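PDB 4E3X: delta-1-pyrroline-5-carboxylate dehydrogenase, mitochondrial from Mus musculus, which catalyses the irreversible NAD(+)-dependent oxidation of glutamic gamma-semialdehyde to L-glutamate, the second step of mitochondrial proline degradation. Local coordinates for residues 287-298 against 309-317. Residues are numbered along the deposited sequence; the frame is centred on the assembly and turned at random. Where two conformers were deposited one is given.
Sequences SVPTFKHLWRQV and PRLAGECGG. With PRO (proline), chain C.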
loop_
_atom_site.group_PDB
_atom_site.type_symbol
_atom_site.label_atom_id
_atom_site.label_comp_id
_atom_site.label_asym_id
_atom_site.label_seq_id
_atom_site.Cartn_x
_atom_site.Cartn_y
_atom_site.Cartn_z
ATOM N N SER B 287 1.340 17.143 -10.130
ATOM C CA SER B 287 1.712 18.103 -9.086
ATOM C C SER B 287 1.258 17.692 -7.688
ATOM O O SER B 287 0.273 16.969 -7.527
ATOM C CB SER B 287 1.137 19.490 -9.402
ATOM O OG SER B 287 -0.248 19.539 -9.081
ATOM N N VAL B 288 1.966 18.189 -6.678
ATOM C CA VAL B 288 1.562 18.003 -5.284
ATOM C C VAL B 288 0.142 18.540 -5.005
ATOM O O VAL B 288 -0.670 17.821 -4.420
ATOM C CB VAL B 288 2.592 18.617 -4.281
ATOM C CG1 VAL B 288 2.099 18.485 -2.847
ATOM C CG2 VAL B 288 3.963 17.968 -4.436
ATOM N N PRO B 289 -0.171 19.784 -5.431
ATOM C CA PRO B 289 -1.506 20.300 -5.092
ATOM C C PRO B 289 -2.636 19.477 -5.708
ATOM O O PRO B 289 -3.661 19.287 -5.060
ATOM C CB PRO B 289 -1.495 21.722 -5.672
ATOM C CG PRO B 289 -0.061 22.095 -5.753
ATOM C CD PRO B 289 0.682 20.830 -6.030
ATOM N N THR B 290 -2.457 18.990 -6.929
ATOM C CA THR B 290 -3.511 18.200 -7.553
ATOM C C THR B 290 -3.704 16.853 -6.840
ATOM O O THR B 290 -4.839 16.428 -6.589
ATOM C CB THR B 290 -3.247 17.990 -9.053
ATOM O OG1 THR B 290 -3.175 19.269 -9.696
ATOM C CG2 THR B 290 -4.361 17.164 -9.692
ATOM N N PHE B 291 -2.602 16.195 -6.495
ATOM C CA PHE B 291 -2.692 14.935 -5.765
ATOM C C PHE B 291 -3.398 15.136 -4.419
ATOM O O PHE B 291 -4.274 14.357 -4.042
ATOM C CB PHE B 291 -1.306 14.302 -5.583
ATOM C CG PHE B 291 -1.344 12.935 -4.963
ATOM C CD1 PHE B 291 -2.043 11.898 -5.568
ATOM C CD2 PHE B 291 -0.682 12.683 -3.769
ATOM C CE1 PHE B 291 -2.083 10.639 -4.991
ATOM C CE2 PHE B 291 -0.718 11.430 -3.191
ATOM C CZ PHE B 291 -1.422 10.410 -3.793
ATOM N N LYS B 292 -3.026 16.189 -3.704
ATOM C CA LYS B 292 -3.681 16.482 -2.434
ATOM C C LYS B 292 -5.175 16.743 -2.612
ATOM O O LYS B 292 -5.987 16.311 -1.797
ATOM C CB LYS B 292 -3.032 17.686 -1.758
ATOM C CG LYS B 292 -1.629 17.408 -1.230
ATOM C CD LYS B 292 -1.166 18.449 -0.207
ATOM C CE LYS B 292 -1.394 19.855 -0.687
ATOM N NZ LYS B 292 -0.735 20.844 0.215
ATOM N N HIS B 293 -5.529 17.458 -3.676
ATOM C CA HIS B 293 -6.927 17.761 -3.948
ATOM C C HIS B 293 -7.725 16.473 -4.169
ATOM O O HIS B 293 -8.798 16.290 -3.595
ATOM C CB HIS B 293 -7.024 18.670 -5.174
ATOM C CG HIS B 293 -8.424 19.015 -5.563
ATOM N ND1 HIS B 293 -9.249 19.775 -4.764
ATOM C CD2 HIS B 293 -9.147 18.703 -6.665
ATOM C CE1 HIS B 293 -10.418 19.924 -5.361
ATOM N NE2 HIS B 293 -10.379 19.291 -6.519
ATOM N N LEU B 294 -7.184 15.572 -4.986
ATOM C CA LEU B 294 -7.839 14.281 -5.214
ATOM C C LEU B 294 -7.985 13.486 -3.916
ATOM O O LEU B 294 -9.023 12.869 -3.660
ATOM C CB LEU B 294 -7.069 13.473 -6.257
ATOM C CG LEU B 294 -7.134 14.042 -7.671
ATOM C CD1 LEU B 294 -6.044 13.436 -8.529
ATOM C CD2 LEU B 294 -8.510 13.814 -8.300
ATOM N N TRP B 295 -6.937 13.497 -3.101
ATOM C CA TRP B 295 -6.961 12.826 -1.812
ATOM C C TRP B 295 -8.094 13.369 -0.943
ATOM O O TRP B 295 -8.826 12.603 -0.305
ATOM C CB TRP B 295 -5.597 13.010 -1.155
ATOM C CG TRP B 295 -5.342 12.309 0.151
ATOM C CD1 TRP B 295 -6.043 12.435 1.321
ATOM C CD2 TRP B 295 -4.236 11.452 0.435
ATOM N NE1 TRP B 295 -5.449 11.681 2.308
ATOM C CE2 TRP B 295 -4.341 11.067 1.791
ATOM C CE3 TRP B 295 -3.170 10.963 -0.327
ATOM C CZ2 TRP B 295 -3.418 10.212 2.396
ATOM C CZ3 TRP B 295 -2.260 10.112 0.270
ATOM C CH2 TRP B 295 -2.390 9.746 1.624
ATOM N N ARG B 296 -8.247 14.686 -0.920
ATOM C CA ARG B 296 -9.296 15.326 -0.135
ATOM C C ARG B 296 -10.699 15.066 -0.705
ATOM O O ARG B 296 -11.669 14.946 0.038
ATOM C CB ARG B 296 -9.009 16.827 0.020
ATOM C CG ARG B 296 -7.838 17.132 0.981
ATOM C CD ARG B 296 -7.518 18.628 1.073
ATOM N NE ARG B 296 -6.864 18.995 2.335
ATOM C CZ ARG B 296 -5.677 19.595 2.446
ATOM N NH1 ARG B 296 -4.969 19.907 1.374
ATOM N NH2 ARG B 296 -5.193 19.884 3.650
ATOM N N GLN B 297 -10.806 14.980 -2.028
ATOM C CA GLN B 297 -12.093 14.637 -2.628
ATOM C C GLN B 297 -12.531 13.226 -2.249
ATOM O O GLN B 297 -13.702 12.979 -1.961
ATOM C CB GLN B 297 -12.050 14.777 -4.144
ATOM C CG GLN B 297 -12.014 16.227 -4.585
ATOM C CD GLN B 297 -12.166 16.392 -6.081
ATOM O OE1 GLN B 297 -11.366 15.868 -6.852
ATOM N NE2 GLN B 297 -13.193 17.129 -6.499
ATOM N N VAL B 298 -11.587 12.295 -2.233
ATOM C CA VAL B 298 -11.905 10.943 -1.803
ATOM C C VAL B 298 -12.334 10.929 -0.331
ATOM O O VAL B 298 -13.322 10.296 0.034
ATOM C CB VAL B 298 -10.720 10.000 -2.042
ATOM C CG1 VAL B 298 -10.931 8.682 -1.315
ATOM C CG2 VAL B 298 -10.537 9.772 -3.538
ATOM N N PRO B 309 -10.722 3.590 -1.335
ATOM C CA PRO B 309 -9.875 3.734 -2.526
ATOM C C PRO B 309 -8.386 3.829 -2.194
ATOM O O PRO B 309 -8.006 4.340 -1.138
ATOM C CB PRO B 309 -10.385 5.033 -3.172
ATOM C CG PRO B 309 -11.819 5.162 -2.665
ATOM C CD PRO B 309 -11.727 4.671 -1.238
ATOM N N ARG B 310 -7.564 3.341 -3.112
ATOM C CA ARG B 310 -6.114 3.374 -2.986
ATOM C C ARG B 310 -5.533 4.464 -3.855
ATOM O O ARG B 310 -5.679 4.429 -5.080
ATOM C CB ARG B 310 -5.517 2.042 -3.416
ATOM C CG ARG B 310 -5.929 0.906 -2.526
ATOM C CD ARG B 310 -5.310 -0.394 -2.971
ATOM N NE ARG B 310 -5.710 -1.490 -2.090
ATOM C CZ ARG B 310 -5.175 -2.704 -2.122
ATOM N NH1 ARG B 310 -4.215 -2.988 -2.996
ATOM N NH2 ARG B 310 -5.608 -3.639 -1.286
ATOM N N LEU B 311 -4.872 5.427 -3.224
ATOM C CA LEU B 311 -4.250 6.513 -3.956
ATOM C C LEU B 311 -2.753 6.305 -4.092
ATOM O O LEU B 311 -2.066 6.079 -3.101
ATOM C CB LEU B 311 -4.551 7.840 -3.279
ATOM C CG LEU B 311 -5.809 8.490 -3.850
ATOM C CD1 LEU B 311 -7.050 7.669 -3.544
ATOM C CD2 LEU B 311 -5.939 9.889 -3.321
ATOM N N ALA B 312 -2.265 6.358 -5.324
ATOM C CA ALA B 312 -0.840 6.283 -5.603
ATOM C C ALA B 312 -0.462 7.569 -6.316
ATOM O O ALA B 312 -1.136 7.971 -7.269
ATOM C CB ALA B 312 -0.518 5.073 -6.467
ATOM N N GLY B 313 0.586 8.234 -5.844
ATOM C CA GLY B 313 0.994 9.491 -6.440
ATOM C C GLY B 313 2.493 9.660 -6.521
ATOM O O GLY B 313 3.218 9.381 -5.565
ATOM N N GLU B 314 2.953 10.118 -7.676
ATOM C CA GLU B 314 4.322 10.592 -7.844
ATOM C C GLU B 314 4.230 12.076 -8.160
ATOM O O GLU B 314 3.557 12.453 -9.127
ATOM C CB GLU B 314 5.000 9.852 -8.996
ATOM N N CYS B 315 4.909 12.910 -7.366
ATOM C CA CYS B 315 4.623 14.354 -7.328
ATOM C C CYS B 315 5.784 15.319 -7.535
ATOM O O CYS B 315 5.670 16.507 -7.226
ATOM C CB CYS B 315 3.955 14.716 -6.005
ATOM S SG CYS B 315 2.406 13.874 -5.752
ATOM N N GLY B 316 6.903 14.822 -8.034
ATOM C CA GLY B 316 8.013 15.705 -8.367
ATOM C C GLY B 316 9.074 15.857 -7.290
ATOM O O GLY B 316 9.006 15.228 -6.225
ATOM N N GLY B 317 10.067 16.692 -7.576
ATOM C CA GLY B 317 11.201 16.843 -6.685
ATOM C C GLY B 317 11.945 18.150 -6.866
ATOM O O GLY B 317 11.669 18.917 -7.789
HETATM N N PRO C . 2.068 17.476 3.051
HETATM C CA PRO C . 3.134 18.109 2.268
HETATM C C PRO C . 2.566 19.243 1.439
HETATM O O PRO C . 1.349 19.423 1.436
HETATM C CB PRO C . 3.612 16.979 1.350
HETATM C CG PRO C . 3.119 15.713 1.994
HETATM C CD PRO C . 1.818 16.093 2.607
HETATM O OXT PRO C . 3.296 19.988 0.778
#
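Phe291 and Trp295 of helix 288-298 lie above Gly313 and Leu311 of strand 310-314, with the helix and strand axes 9.2 Å apart and antiparallel at 173°; no hydrogen bond links the two segments. Gly313 CA sits over one face of the Phe291 ring, 3.8 Å from its centroid and 21° off the normal, a CH-pi contact. With CG anti to the backbone N (chi1 -174°), the ring reaches down to the strand, where a CB on Gly313 would collide with CE1. Cys315 SG lies obliquely to the same ring, 4.6 Å from its centroid, a sulfur-aromatic contact, while Cys315 CB lies 3.6 Å from Val288 CG2. These are the helix and second strand of the beta-alpha-beta unit formed by strand 279-285, helix 288-300 and strand 310-314, the last an outermost strand, within this chain, of the parallel sheet in the NAD-binding, Rossmann-like domain. Replacing Phe291 by alanine is likely to open a gap above Gly313 and to leave Cys315 SG and, across the dimer interface, Phe308 of the second subunit without the ring they meet. Farther along, Leu311 divides its branches: CD2 presses on the helix backbone, 3.5 Å from Trp295 CA, and CD1 meets Val298 CG2. Val298 CG1 in turn rests 3.9 Å from Pro309 CG. At the helix start, Ser287 OG caps Thr290 N at 3.1 Å, within the run of NAD(+)-binding residues, and the strand ends at Glu314, the catalytic proton acceptor. On the helix flank turned away from the strand, Lys292 NZ donates to O of a bound proline and also forms a salt bridge with Asp303 of the second subunit.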